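Local coordinates for early 35 kDa protein (Autographa californica nucleopolyhedrovirus, PDB 1P35), which inhibits caspases, blocks the apoptosis that infection triggers in insect host cells, and suppresses the host's antiviral RNA interference, at residues 18-23 and 167-172; 49-54 and 171-176. All blocks are in the same frame, centred on the assembly; numbering follows the deposited sequence.

The two contacts lie side by side, their centres about 7 Å apart. Interaction 1 uses the end of strand 164-170, interaction 2 the loop that follows it. Interaction 1 adds the end of strand 10-21 and the turn leading into strand 24-33. Interaction 2 brings in the residues that run into strand 52-55. Strands 24-33 and 52-55 both pair antiparallel with strand 164-170. Along the chain, 18-23 comes first, then 49-54, and 167-176 follows more than a hundred residues later. Asn171 and Pro172 belong to both contacts, and a salt bridge from Glu169 to Arg53 ties them together. Two early parts of the chain are thus joined where strand 164-170 gives way to a loop.

Interaction 1. Residues 18-23 and 167-172; sequences CQVDKQ and SFEYNP
Gln23 meets Asn171 and Pro172 through its backbone, while Val20 lies against the side chain of Glu169. The amide of Asn171 donates from ND2 to Gln23 O over a short 2.5 Å. The bond is nearly straight, at 167°; the oxygen lies in the plane of the amide, but ND2 is tilted 31° from the carbonyl plane. Asn171 CA makes a CH...O contact to Gln23 O at 3.4 Å. Pro172 CD packs on the same oxygen at 3.5 Å, and a water donates to both Gln23 O and Pro172 O. Gln23 belongs to the tight turn of the beta hairpin formed by strands 10-21 and 24-33. Asp21 OD1 accepts from Gln23 N at 2.6 Å in an Asx turn. Val20 and Asp21 both face Thr24 in a classic beta bulge. Strand 24-33 lies between strands 10-21 and 164-170 in the pairing order, and the Val20 and Glu169 side chains meet near its start. They cross at about a right angle, with Val20 CG2 4.0 Å from Glu169 CG. Glu169 CG reaches it by standing anti to its carbonyl carbon (chi1 -81°). The carboxylate beyond forms a salt bridge with Arg53, and Val20 CG1 lies 4.1 Å from Glu169 OE1.

Interaction 2. Residues 49-54 and 171-176; sequences SGPIRS and NPIGNK
Ser49, Gly50 and Pro51 pair with Asn171, Pro172 and Ile173 in an extension of the antiparallel pairing between strands 52-55 and 164-170. Two backbone bonds carry it. Asn171 N donates to Pro51 O at 3.0 Å, and Ile173 N donates to Ser49 O at 2.6 Å. Gly50 sits across from Pro172 between these bonds. Its CA makes a CH...O contact to Asn171 O at 3.2 Å. Asn171 O and Pro172 CA take up the place where a side chain of Gly50 would stand. Pro51 CD lies 3.3 Å from Asn171 O and also packs on Ile173 CD1, the Pro51 and Ile173 side chains crossing at about a right angle. Tyr148 touches both of them.

Beyond Ile173 the chain turns back through Gly174 and Asn175, both with positive phi. This brings Lys176 beside Ser49. Ser49 OG, held between its backbone N and carbonyl carbon (chi1 60°), donates to Lys176 O at 2.7 Å from above the carbonyl plane. Pro172 CB lies against the same hydroxyl at 3.6 Å. The amine of Lys176 leads away to Asn295.

At the other end Arg53 runs past the Asn171 amide, whose ND2 is bonded to Gln23 O. Its CB and CD approach Asn171 OD1, with Arg53 CB at 3.8 Å, and the guanidinium and amide planes are 59° apart. The guanidinium is held by the carboxylate of Glu169. Arg53 and Ser54 both make backbone hydrogen bonds with Glu169, so one residue faces two. This is a classic beta bulge in an antiparallel strand pair, whose pairing runs on into the loop 171-176.

Interaction 1. Residues 18-23 and 167-172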
loop_
_atom_site.group_PDB
_atom_site.type_symbol
_atom_site.label_atom_id
_atom_site.label_comp_id
_atom_site.label_asym_id
_atom_site.label_seq_id
_atom_site.Cartn_x
_atom_site.Cartn_y
_atom_site.Cartn_z
ATOM N N CYS A 18 -8.158 6.858 -19.559
ATOM C CA CYS A 18 -9.600 6.879 -19.378
ATOM C C CYS A 18 -10.268 8.080 -20.080
ATOM O O CYS A 18 -9.631 9.111 -20.298
ATOM C CB CYS A 18 -9.916 6.938 -17.860
ATOM S SG CYS A 18 -9.234 5.620 -16.776
ATOM N N GLN A 19 -11.548 7.929 -20.428
ATOM C CA GLN A 19 -12.321 9.000 -21.060
ATOM C C GLN A 19 -12.581 9.956 -19.893
ATOM O O GLN A 19 -12.906 9.491 -18.815
ATOM C CB GLN A 19 -13.663 8.451 -21.592
ATOM C CG GLN A 19 -14.392 9.320 -22.665
ATOM C CD GLN A 19 -13.657 9.412 -24.068
ATOM O OE1 GLN A 19 -13.276 8.399 -24.677
ATOM N NE2 GLN A 19 -13.495 10.634 -24.572
ATOM N N VAL A 20 -12.368 11.259 -20.087
ATOM C CA VAL A 20 -12.622 12.269 -19.036
ATOM C C VAL A 20 -14.014 12.842 -19.335
ATOM O O VAL A 20 -14.813 13.033 -18.425
ATOM C CB VAL A 20 -11.601 13.388 -19.077
ATOM C CG1 VAL A 20 -12.101 14.575 -18.225
ATOM C CG2 VAL A 20 -10.242 12.888 -18.543
ATOM N N ASP A 21 -14.256 13.121 -20.621
ATOM C CA ASP A 21 -15.545 13.579 -21.156
ATOM C C ASP A 21 -15.595 13.256 -22.635
ATOM O O ASP A 21 -14.637 12.712 -23.196
ATOM C CB ASP A 21 -15.819 15.088 -20.965
ATOM C CG ASP A 21 -14.805 15.978 -21.670
ATOM O OD1 ASP A 21 -14.445 15.722 -22.840
ATOM O OD2 ASP A 21 -14.388 16.965 -21.034
ATOM N N LYS A 22 -16.695 13.637 -23.273
ATOM C CA LYS A 22 -16.874 13.379 -24.693
ATOM C C LYS A 22 -15.666 13.739 -25.590
ATOM O O LYS A 22 -15.497 13.132 -26.648
ATOM C CB LYS A 22 -18.169 14.070 -25.207
ATOM C CG LYS A 22 -18.533 13.701 -26.650
ATOM C CD LYS A 22 -19.910 14.212 -27.084
ATOM C CE LYS A 22 -20.250 13.769 -28.526
ATOM N NZ LYS A 22 -21.665 14.088 -28.953
ATOM N N GLN A 23 -14.829 14.705 -25.210
ATOM C CA GLN A 23 -13.685 15.012 -26.084
ATOM C C GLN A 23 -12.353 15.087 -25.397
ATOM O O GLN A 23 -11.425 15.690 -25.913
ATOM C CB GLN A 23 -13.850 16.317 -26.834
ATOM C CG GLN A 23 -13.986 17.537 -25.995
ATOM C CD GLN A 23 -15.433 17.832 -25.763
ATOM O OE1 GLN A 23 -16.254 17.479 -26.584
ATOM N NE2 GLN A 23 -15.758 18.496 -24.660
ATOM N N SER A 167 1.161 12.394 -16.027
ATOM C CA SER A 167 -0.238 12.252 -16.353
ATOM C C SER A 167 -0.694 13.539 -17.036
ATOM O O SER A 167 -0.223 14.612 -16.717
ATOM C CB SER A 167 -1.077 11.953 -15.103
ATOM O OG SER A 167 -0.829 12.880 -14.058
ATOM N N PHE A 168 -1.615 13.428 -17.979
ATOM C CA PHE A 168 -2.064 14.604 -18.671
ATOM C C PHE A 168 -3.377 14.287 -19.394
ATOM O O PHE A 168 -3.715 13.104 -19.595
ATOM C CB PHE A 168 -0.951 15.075 -19.650
ATOM C CG PHE A 168 -0.619 14.050 -20.755
ATOM C CD1 PHE A 168 -1.561 13.715 -21.728
ATOM C CD2 PHE A 168 0.604 13.376 -20.754
ATOM C CE1 PHE A 168 -1.295 12.701 -22.686
ATOM C CE2 PHE A 168 0.890 12.379 -21.689
ATOM C CZ PHE A 168 -0.076 12.037 -22.659
ATOM N N GLU A 169 -4.143 15.328 -19.714
ATOM C CA GLU A 169 -5.370 15.149 -20.473
ATOM C C GLU A 169 -5.106 15.551 -21.912
ATOM O O GLU A 169 -4.325 16.461 -22.191
ATOM C CB GLU A 169 -6.514 16.005 -19.935
ATOM C CG GLU A 169 -7.197 15.400 -18.746
ATOM C CD GLU A 169 -8.134 16.359 -18.070
ATOM O OE1 GLU A 169 -8.880 17.031 -18.790
ATOM O OE2 GLU A 169 -8.150 16.423 -16.827
ATOM N N TYR A 170 -5.737 14.847 -22.829
ATOM C CA TYR A 170 -5.582 15.189 -24.226
ATOM C C TYR A 170 -6.950 15.066 -24.927
ATOM O O TYR A 170 -7.934 14.519 -24.355
ATOM C CB TYR A 170 -4.523 14.295 -24.889
ATOM C CG TYR A 170 -4.856 12.810 -24.868
ATOM C CD1 TYR A 170 -4.885 12.094 -23.683
ATOM C CD2 TYR A 170 -5.133 12.122 -26.057
ATOM C CE1 TYR A 170 -5.190 10.710 -23.680
ATOM C CE2 TYR A 170 -5.439 10.748 -26.061
ATOM C CZ TYR A 170 -5.477 10.060 -24.892
ATOM O OH TYR A 170 -5.984 8.788 -24.902
ATOM N N ASN A 171 -7.002 15.588 -26.149
ATOM C CA ASN A 171 -8.210 15.586 -26.987
ATOM C C ASN A 171 -7.999 14.653 -28.186
ATOM O O ASN A 171 -7.465 15.052 -29.209
ATOM C CB ASN A 171 -8.463 17.019 -27.423
ATOM C CG ASN A 171 -8.724 17.896 -26.250
ATOM O OD1 ASN A 171 -7.990 18.850 -25.976
ATOM N ND2 ASN A 171 -9.772 17.545 -25.485
ATOM N N PRO A 172 -8.506 13.420 -28.096
ATOM C CA PRO A 172 -8.387 12.372 -29.132
ATOM C C PRO A 172 -8.874 12.793 -30.509
ATOM O O PRO A 172 -9.956 13.368 -30.652
ATOM C CB PRO A 172 -9.239 11.226 -28.573
ATOM C CG PRO A 172 -9.296 11.521 -27.083
ATOM C CD PRO A 172 -9.440 13.000 -27.037
HETATM O O HOH W 1 -11.545 15.287 -28.969
#

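Interaction 2. Residues 49-54 and 171-176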
loop_
_atom_site.group_PDB
_atom_site.type_symbol
_atom_site.label_atom_id
_atom_site.label_comp_id
_atom_site.label_asym_id
_atom_site.label_seq_id
_atom_site.Cartn_x
_atom_site.Cartn_y
_atom_site.Cartn_z
ATOM N N SER A 49 -3.367 9.755 -29.437
ATOM C CA SER A 49 -4.321 10.057 -30.506
ATOM C C SER A 49 -4.749 11.548 -30.655
ATOM O O SER A 49 -5.524 11.882 -31.531
ATOM C CB SER A 49 -5.555 9.181 -30.331
ATOM O OG SER A 49 -6.158 9.430 -29.075
ATOM N N GLY A 50 -4.233 12.433 -29.809
ATOM C CA GLY A 50 -4.599 13.835 -29.922
ATOM C C GLY A 50 -3.729 14.815 -29.137
ATOM O O GLY A 50 -2.936 14.413 -28.296
ATOM N N PRO A 51 -3.919 16.123 -29.354
ATOM C CA PRO A 51 -3.101 17.103 -28.655
ATOM C C PRO A 51 -3.289 17.136 -27.164
ATOM O O PRO A 51 -4.401 17.002 -26.669
ATOM C CB PRO A 51 -3.502 18.416 -29.326
ATOM C CG PRO A 51 -5.090 18.147 -29.600
ATOM C CD PRO A 51 -4.905 16.784 -30.245
ATOM N N ILE A 52 -2.173 17.314 -26.461
ATOM C CA ILE A 52 -2.189 17.424 -25.017
ATOM C C ILE A 52 -2.790 18.774 -24.645
ATOM O O ILE A 52 -2.587 19.773 -25.327
ATOM C CB ILE A 52 -0.774 17.313 -24.428
ATOM C CG1 ILE A 52 -0.312 15.840 -24.543
ATOM C CG2 ILE A 52 -0.751 17.845 -23.024
ATOM C CD1 ILE A 52 1.084 15.575 -24.023
ATOM N N ARG A 53 -3.522 18.800 -23.548
ATOM C CA ARG A 53 -4.139 20.020 -23.156
ATOM C C ARG A 53 -3.613 20.522 -21.827
ATOM O O ARG A 53 -3.365 21.714 -21.670
ATOM C CB ARG A 53 -5.635 19.831 -23.098
ATOM C CG ARG A 53 -6.347 21.152 -23.009
ATOM C CD ARG A 53 -7.787 20.925 -22.682
ATOM N NE ARG A 53 -7.886 20.322 -21.371
ATOM C CZ ARG A 53 -8.963 19.686 -20.968
ATOM N NH1 ARG A 53 -10.014 19.582 -21.791
ATOM N NH2 ARG A 53 -8.986 19.158 -19.751
ATOM N N SER A 54 -3.500 19.634 -20.848
ATOM C CA SER A 54 -2.925 20.031 -19.574
ATOM C C SER A 54 -2.409 18.800 -18.848
ATOM O O SER A 54 -2.771 17.696 -19.204
ATOM C CB SER A 54 -3.924 20.802 -18.718
ATOM O OG SER A 54 -5.086 20.066 -18.483
ATOM N N ASN A 171 -7.002 15.588 -26.149
ATOM C CA ASN A 171 -8.210 15.586 -26.987
ATOM C C ASN A 171 -7.999 14.653 -28.186
ATOM O O ASN A 171 -7.465 15.052 -29.209
ATOM C CB ASN A 171 -8.463 17.019 -27.423
ATOM C CG ASN A 171 -8.724 17.896 -26.250
ATOM O OD1 ASN A 171 -7.990 18.850 -25.976
ATOM N ND2 ASN A 171 -9.772 17.545 -25.485
ATOM N N PRO A 172 -8.506 13.420 -28.096
ATOM C CA PRO A 172 -8.387 12.372 -29.132
ATOM C C PRO A 172 -8.874 12.793 -30.509
ATOM O O PRO A 172 -9.956 13.368 -30.652
ATOM C CB PRO A 172 -9.239 11.226 -28.573
ATOM C CG PRO A 172 -9.296 11.521 -27.083
ATOM C CD PRO A 172 -9.440 13.000 -27.037
ATOM N N ILE A 173 -8.072 12.562 -31.533
ATOM C CA ILE A 173 -8.567 12.884 -32.859
ATOM C C ILE A 173 -9.360 11.619 -33.279
ATOM O O ILE A 173 -8.915 10.486 -33.094
ATOM C CB ILE A 173 -7.418 13.181 -33.881
ATOM C CG1 ILE A 173 -6.674 14.506 -33.568
ATOM C CG2 ILE A 173 -7.976 13.138 -35.255
ATOM C CD1 ILE A 173 -7.568 15.735 -33.079
ATOM N N GLY A 174 -10.578 11.820 -33.768
ATOM C CA GLY A 174 -11.410 10.723 -34.252
ATOM C C GLY A 174 -11.733 9.415 -33.547
ATOM O O GLY A 174 -11.654 8.368 -34.185
ATOM N N ASN A 175 -12.143 9.461 -32.280
ATOM C CA ASN A 175 -12.484 8.230 -31.539
ATOM C C ASN A 175 -11.407 7.125 -31.537
ATOM O O ASN A 175 -11.698 5.936 -31.650
ATOM C CB ASN A 175 -13.803 7.627 -32.052
ATOM C CG ASN A 175 -14.956 8.614 -31.996
ATOM O OD1 ASN A 175 -15.086 9.375 -31.038
ATOM N ND2 ASN A 175 -15.813 8.585 -33.010
ATOM N N LYS A 176 -10.165 7.544 -31.411
ATOM C CA LYS A 176 -9.042 6.637 -31.340
ATOM C C LYS A 176 -8.315 6.889 -30.009
ATOM O O LYS A 176 -8.385 8.014 -29.458
ATOM C CB LYS A 176 -8.083 6.931 -32.475
ATOM C CG LYS A 176 -8.636 6.660 -33.835
ATOM C CD LYS A 176 -8.648 5.170 -34.120
ATOM C CE LYS A 176 -9.069 4.903 -35.548
ATOM N NZ LYS A 176 -9.173 3.445 -35.788
#